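Local atomic coordinates of fructokinase (PDB entry 5EYN), a protein that catalyses the ATP-dependent phosphorylation of fructose, as a fructokinase of the PfkB carbohydrate kinase family. Residues A[18-30]-A[50-64]. Residues are numbered along the deposited sequence; the frame is centred on the assembly and turned at random.
Sequences MSRVWLTGDAVVD and VAVAIARLSGRSAFF. With FRU (beta-D-fructofuranose), chain B.
Val21 and Leu23 exchange four backbone hydrogen bonds with Arg60, Ala62 and Phe64, in parallel register with Ser61 and Phe63. Val21 N gives to Arg60 O at 2.9 Å (N-H...O 175°); Ala62 N returns to Val21 O, Leu23 N gives to Ala62 O, and Phe64 N to Leu23 O. A water carries the ladder outward, donating to Ser19 O and accepting from Arg60 N. Beyond the last rung, Thr24 OG1 donates to Phe64 O at 2.8 Å from above the carbonyl plane. With OG1 anti to the backbone N (chi1 -177°), that bond is made while Thr24 CB lies over the centre of the Phe64 ring.

On the same face, small Ala62 lets its CB sit against the Trp22 six-membered ring, 3.9 Å from the centroid. Trp22 NE1 donates to Glu137, which also forms a salt bridge with Arg20 NH1. That carboxylate probably eases the approach of the Arg20 and Arg60 guanidiniums, two donors with no bond between them.

The other face receives the C-terminal part of helix 46-56. Leu23 CD1 meets Val50 CG1 at 3.6 Å and its CD2 meets Ala51 CB, while Val21 CG1 packs on Ile54 CD1. Buried Ser61 suits this greasy layer because its OG donates to Ala51 O at 2.8 Å, while Ala55 N reaches that oxygen from the other face of its plane.

In this ribokinase-like core, strands 28-33 and 38-44 of the second sheet intervene before the helix. Past Gly25, whose positive phi suits glycine, Asp26 OD1 accepts from fructose O1; in strand 28-33, Asp30 takes O3 and O4. Backbone bonds thus zip the strands, apolar side chains seat the helix with Ser61 as polar tie, and both carboxylates read sugar hydroxyls.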
# COMPACT_ATOMS: atom_id res chain seq x y z
N MET A 18 6.91 1.68 -38.26
CA MET A 18 6.89 2.01 -36.84
C MET A 18 7.13 0.77 -36.00
O MET A 18 6.30 -0.14 -35.92
CB MET A 18 5.56 2.65 -36.46
CG MET A 18 5.50 3.07 -35.02
SD MET A 18 4.33 4.41 -34.76
CE MET A 18 2.80 3.61 -35.25
N SER A 19 8.28 0.74 -35.35
CA SER A 19 8.68 -0.45 -34.63
C SER A 19 7.98 -0.50 -33.26
O SER A 19 7.78 0.53 -32.62
CB SER A 19 10.20 -0.48 -34.49
OG SER A 19 10.80 -0.40 -35.78
N ARG A 20 7.59 -1.69 -32.85
CA ARG A 20 6.98 -1.88 -31.54
C ARG A 20 8.02 -1.70 -30.45
O ARG A 20 9.13 -2.20 -30.57
CB ARG A 20 6.40 -3.29 -31.43
CG ARG A 20 5.78 -3.58 -30.09
CD ARG A 20 5.17 -4.97 -30.05
NE ARG A 20 3.95 -5.05 -30.84
CZ ARG A 20 3.81 -5.68 -32.01
NH1 ARG A 20 4.83 -6.32 -32.56
NH2 ARG A 20 2.64 -5.67 -32.63
N VAL A 21 7.64 -0.96 -29.41
CA VAL A 21 8.44 -0.86 -28.20
C VAL A 21 7.75 -1.63 -27.10
O VAL A 21 6.61 -1.33 -26.74
CB VAL A 21 8.64 0.60 -27.77
CG1 VAL A 21 9.53 0.68 -26.54
CG2 VAL A 21 9.19 1.44 -28.92
N TRP A 22 8.45 -2.64 -26.57
CA TRP A 22 7.99 -3.42 -25.43
C TRP A 22 8.52 -2.79 -24.16
O TRP A 22 9.69 -2.45 -24.08
CB TRP A 22 8.53 -4.85 -25.51
CG TRP A 22 7.89 -5.73 -26.54
CD1 TRP A 22 8.41 -6.07 -27.76
CD2 TRP A 22 6.63 -6.40 -26.45
NE1 TRP A 22 7.56 -6.90 -28.42
CE2 TRP A 22 6.45 -7.12 -27.64
CE3 TRP A 22 5.62 -6.45 -25.48
CZ2 TRP A 22 5.32 -7.89 -27.89
CZ3 TRP A 22 4.50 -7.21 -25.73
CH2 TRP A 22 4.36 -7.92 -26.92
N LEU A 23 7.63 -2.67 -23.18
CA LEU A 23 7.96 -2.19 -21.85
C LEU A 23 7.64 -3.32 -20.88
O LEU A 23 6.64 -4.00 -21.02
CB LEU A 23 7.12 -0.95 -21.50
CG LEU A 23 7.31 0.35 -22.29
CD1 LEU A 23 8.75 0.74 -22.44
CD2 LEU A 23 6.66 0.24 -23.67
N THR A 24 8.50 -3.52 -19.90
CA THR A 24 8.23 -4.50 -18.87
C THR A 24 8.67 -3.98 -17.52
O THR A 24 9.58 -3.15 -17.44
CB THR A 24 8.94 -5.84 -19.18
OG1 THR A 24 8.60 -6.81 -18.20
CG2 THR A 24 10.46 -5.70 -19.21
N GLY A 25 8.00 -4.43 -16.47
CA GLY A 25 8.38 -4.06 -15.12
C GLY A 25 7.16 -3.74 -14.29
O GLY A 25 6.17 -4.46 -14.34
N ASP A 26 7.25 -2.66 -13.53
CA ASP A 26 6.26 -2.33 -12.52
C ASP A 26 5.30 -1.24 -12.96
O ASP A 26 5.71 -0.13 -13.21
CB ASP A 26 6.93 -1.91 -11.21
CG ASP A 26 7.87 -0.72 -11.34
OD1 ASP A 26 7.82 0.17 -10.43
OD2 ASP A 26 8.70 -0.67 -12.28
N ALA A 27 4.04 -1.62 -13.05
CA ALA A 27 2.94 -0.67 -13.08
C ALA A 27 2.52 -0.44 -11.63
O ALA A 27 2.34 -1.40 -10.88
CB ALA A 27 1.79 -1.21 -13.92
N VAL A 28 2.40 0.81 -11.22
CA VAL A 28 2.19 1.12 -9.82
C VAL A 28 1.16 2.21 -9.67
O VAL A 28 0.96 3.01 -10.57
CB VAL A 28 3.47 1.59 -9.13
CG1 VAL A 28 4.70 0.80 -9.60
CG2 VAL A 28 3.69 3.05 -9.27
N VAL A 29 0.53 2.23 -8.51
CA VAL A 29 -0.27 3.39 -8.13
C VAL A 29 0.58 4.30 -7.26
O VAL A 29 1.05 3.90 -6.19
CB VAL A 29 -1.59 3.00 -7.43
CG1 VAL A 29 -2.25 4.21 -6.80
CG2 VAL A 29 -2.53 2.33 -8.43
N ASP A 30 0.79 5.52 -7.76
CA ASP A 30 1.47 6.57 -7.02
C ASP A 30 0.42 7.39 -6.27
O ASP A 30 -0.50 7.97 -6.87
CB ASP A 30 2.23 7.51 -7.96
CG ASP A 30 3.47 6.90 -8.59
OD1 ASP A 30 4.11 6.02 -7.97
OD2 ASP A 30 3.84 7.37 -9.69
N VAL A 50 6.59 5.08 -19.42
CA VAL A 50 7.22 5.12 -20.73
C VAL A 50 6.26 4.62 -21.82
O VAL A 50 6.17 5.21 -22.91
CB VAL A 50 8.53 4.32 -20.74
CG1 VAL A 50 9.12 4.32 -22.13
CG2 VAL A 50 9.53 4.91 -19.75
N ALA A 51 5.56 3.53 -21.52
CA ALA A 51 4.62 2.97 -22.48
C ALA A 51 3.58 4.01 -22.86
O ALA A 51 3.27 4.18 -24.04
CB ALA A 51 3.94 1.74 -21.90
N VAL A 52 3.02 4.69 -21.87
CA VAL A 52 1.98 5.66 -22.13
C VAL A 52 2.58 6.86 -22.86
O VAL A 52 1.93 7.41 -23.75
CB VAL A 52 1.30 6.06 -20.82
CG1 VAL A 52 0.37 7.24 -21.01
CG2 VAL A 52 0.51 4.88 -20.26
N ALA A 53 3.80 7.27 -22.52
CA ALA A 53 4.41 8.40 -23.20
C ALA A 53 4.53 8.11 -24.68
O ALA A 53 4.25 8.97 -25.51
CB ALA A 53 5.77 8.69 -22.65
N ILE A 54 4.98 6.90 -25.01
CA ILE A 54 5.12 6.51 -26.41
C ILE A 54 3.76 6.50 -27.12
O ILE A 54 3.62 7.04 -28.22
CB ILE A 54 5.81 5.14 -26.51
CG1 ILE A 54 7.27 5.28 -26.08
CG2 ILE A 54 5.72 4.61 -27.91
CD1 ILE A 54 7.97 3.95 -25.83
N ALA A 55 2.77 5.90 -26.48
CA ALA A 55 1.43 5.83 -27.05
C ALA A 55 0.83 7.22 -27.29
O ALA A 55 0.20 7.47 -28.32
CB ALA A 55 0.53 4.98 -26.17
N ARG A 56 1.06 8.14 -26.36
CA ARG A 56 0.51 9.48 -26.49
C ARG A 56 1.09 10.20 -27.68
O ARG A 56 0.44 11.07 -28.25
CB ARG A 56 0.77 10.29 -25.24
CG ARG A 56 -0.03 9.82 -24.06
CD ARG A 56 -0.74 10.92 -23.39
NE ARG A 56 -1.53 10.45 -22.27
CZ ARG A 56 -1.70 11.13 -21.15
NH1 ARG A 56 -1.12 12.30 -20.99
NH2 ARG A 56 -2.45 10.62 -20.19
N LEU A 57 2.30 9.85 -28.07
CA LEU A 57 2.97 10.42 -29.23
C LEU A 57 2.61 9.66 -30.51
O LEU A 57 3.18 9.94 -31.55
CB LEU A 57 4.49 10.44 -29.02
CG LEU A 57 5.01 11.38 -27.92
CD1 LEU A 57 6.47 11.05 -27.62
CD2 LEU A 57 4.84 12.83 -28.32
N SER A 58 1.65 8.74 -30.41
CA SER A 58 1.14 7.96 -31.55
C SER A 58 2.05 6.78 -31.90
O SER A 58 1.96 6.21 -32.98
CB SER A 58 0.89 8.85 -32.78
OG SER A 58 2.04 8.88 -33.61
N GLY A 59 2.92 6.38 -30.97
CA GLY A 59 3.78 5.24 -31.19
C GLY A 59 3.12 3.94 -30.81
O GLY A 59 2.00 3.89 -30.30
N ARG A 60 3.84 2.86 -31.06
CA ARG A 60 3.37 1.51 -30.85
C ARG A 60 4.06 0.94 -29.63
O ARG A 60 5.19 0.48 -29.71
CB ARG A 60 3.73 0.68 -32.08
CG ARG A 60 3.11 -0.68 -32.13
CD ARG A 60 3.69 -1.40 -33.32
NE ARG A 60 2.91 -2.56 -33.74
CZ ARG A 60 3.25 -3.33 -34.76
NH1 ARG A 60 2.49 -4.36 -35.10
NH2 ARG A 60 4.35 -3.06 -35.46
N SER A 61 3.38 0.96 -28.50
CA SER A 61 3.97 0.43 -27.28
C SER A 61 3.12 -0.71 -26.74
O SER A 61 1.91 -0.78 -26.96
CB SER A 61 4.16 1.54 -26.24
OG SER A 61 2.93 2.02 -25.80
N ALA A 62 3.78 -1.63 -26.05
CA ALA A 62 3.14 -2.83 -25.52
C ALA A 62 3.80 -3.13 -24.20
O ALA A 62 5.01 -2.96 -24.09
CB ALA A 62 3.29 -4.00 -26.48
N PHE A 63 3.03 -3.59 -23.22
CA PHE A 63 3.55 -3.81 -21.88
C PHE A 63 3.39 -5.27 -21.53
O PHE A 63 2.34 -5.85 -21.78
CB PHE A 63 2.75 -2.97 -20.89
CG PHE A 63 3.30 -2.97 -19.48
CD1 PHE A 63 4.11 -1.94 -19.07
CD2 PHE A 63 2.98 -3.97 -18.58
CE1 PHE A 63 4.61 -1.90 -17.80
CE2 PHE A 63 3.49 -3.93 -17.30
CZ PHE A 63 4.30 -2.89 -16.91
N PHE A 64 4.43 -5.88 -20.96
CA PHE A 64 4.29 -7.19 -20.36
C PHE A 64 4.82 -7.18 -18.95
O PHE A 64 5.84 -6.57 -18.65
CB PHE A 64 4.93 -8.33 -21.20
CG PHE A 64 6.44 -8.34 -21.27
CD1 PHE A 64 7.19 -9.15 -20.40
CD2 PHE A 64 7.12 -7.64 -22.25
CE1 PHE A 64 8.58 -9.22 -20.50
CE2 PHE A 64 8.52 -7.70 -22.34
CZ PHE A 64 9.24 -8.50 -21.47
C1 FRU B . 8.82 3.24 -9.65
C2 FRU B . 8.50 4.73 -9.59
C3 FRU B . 7.03 5.12 -9.62
C4 FRU B . 6.98 6.36 -10.45
C5 FRU B . 8.15 6.17 -11.35
C6 FRU B . 8.83 7.45 -11.76
O1 FRU B . 8.46 2.69 -10.87
O2 FRU B . 9.08 5.22 -8.42
O3 FRU B . 6.60 5.25 -8.30
O4 FRU B . 5.82 6.49 -11.20
O5 FRU B . 9.09 5.32 -10.71
O6 FRU B . 9.94 7.21 -12.59
O HOH W 1 6.56 2.96 -32.11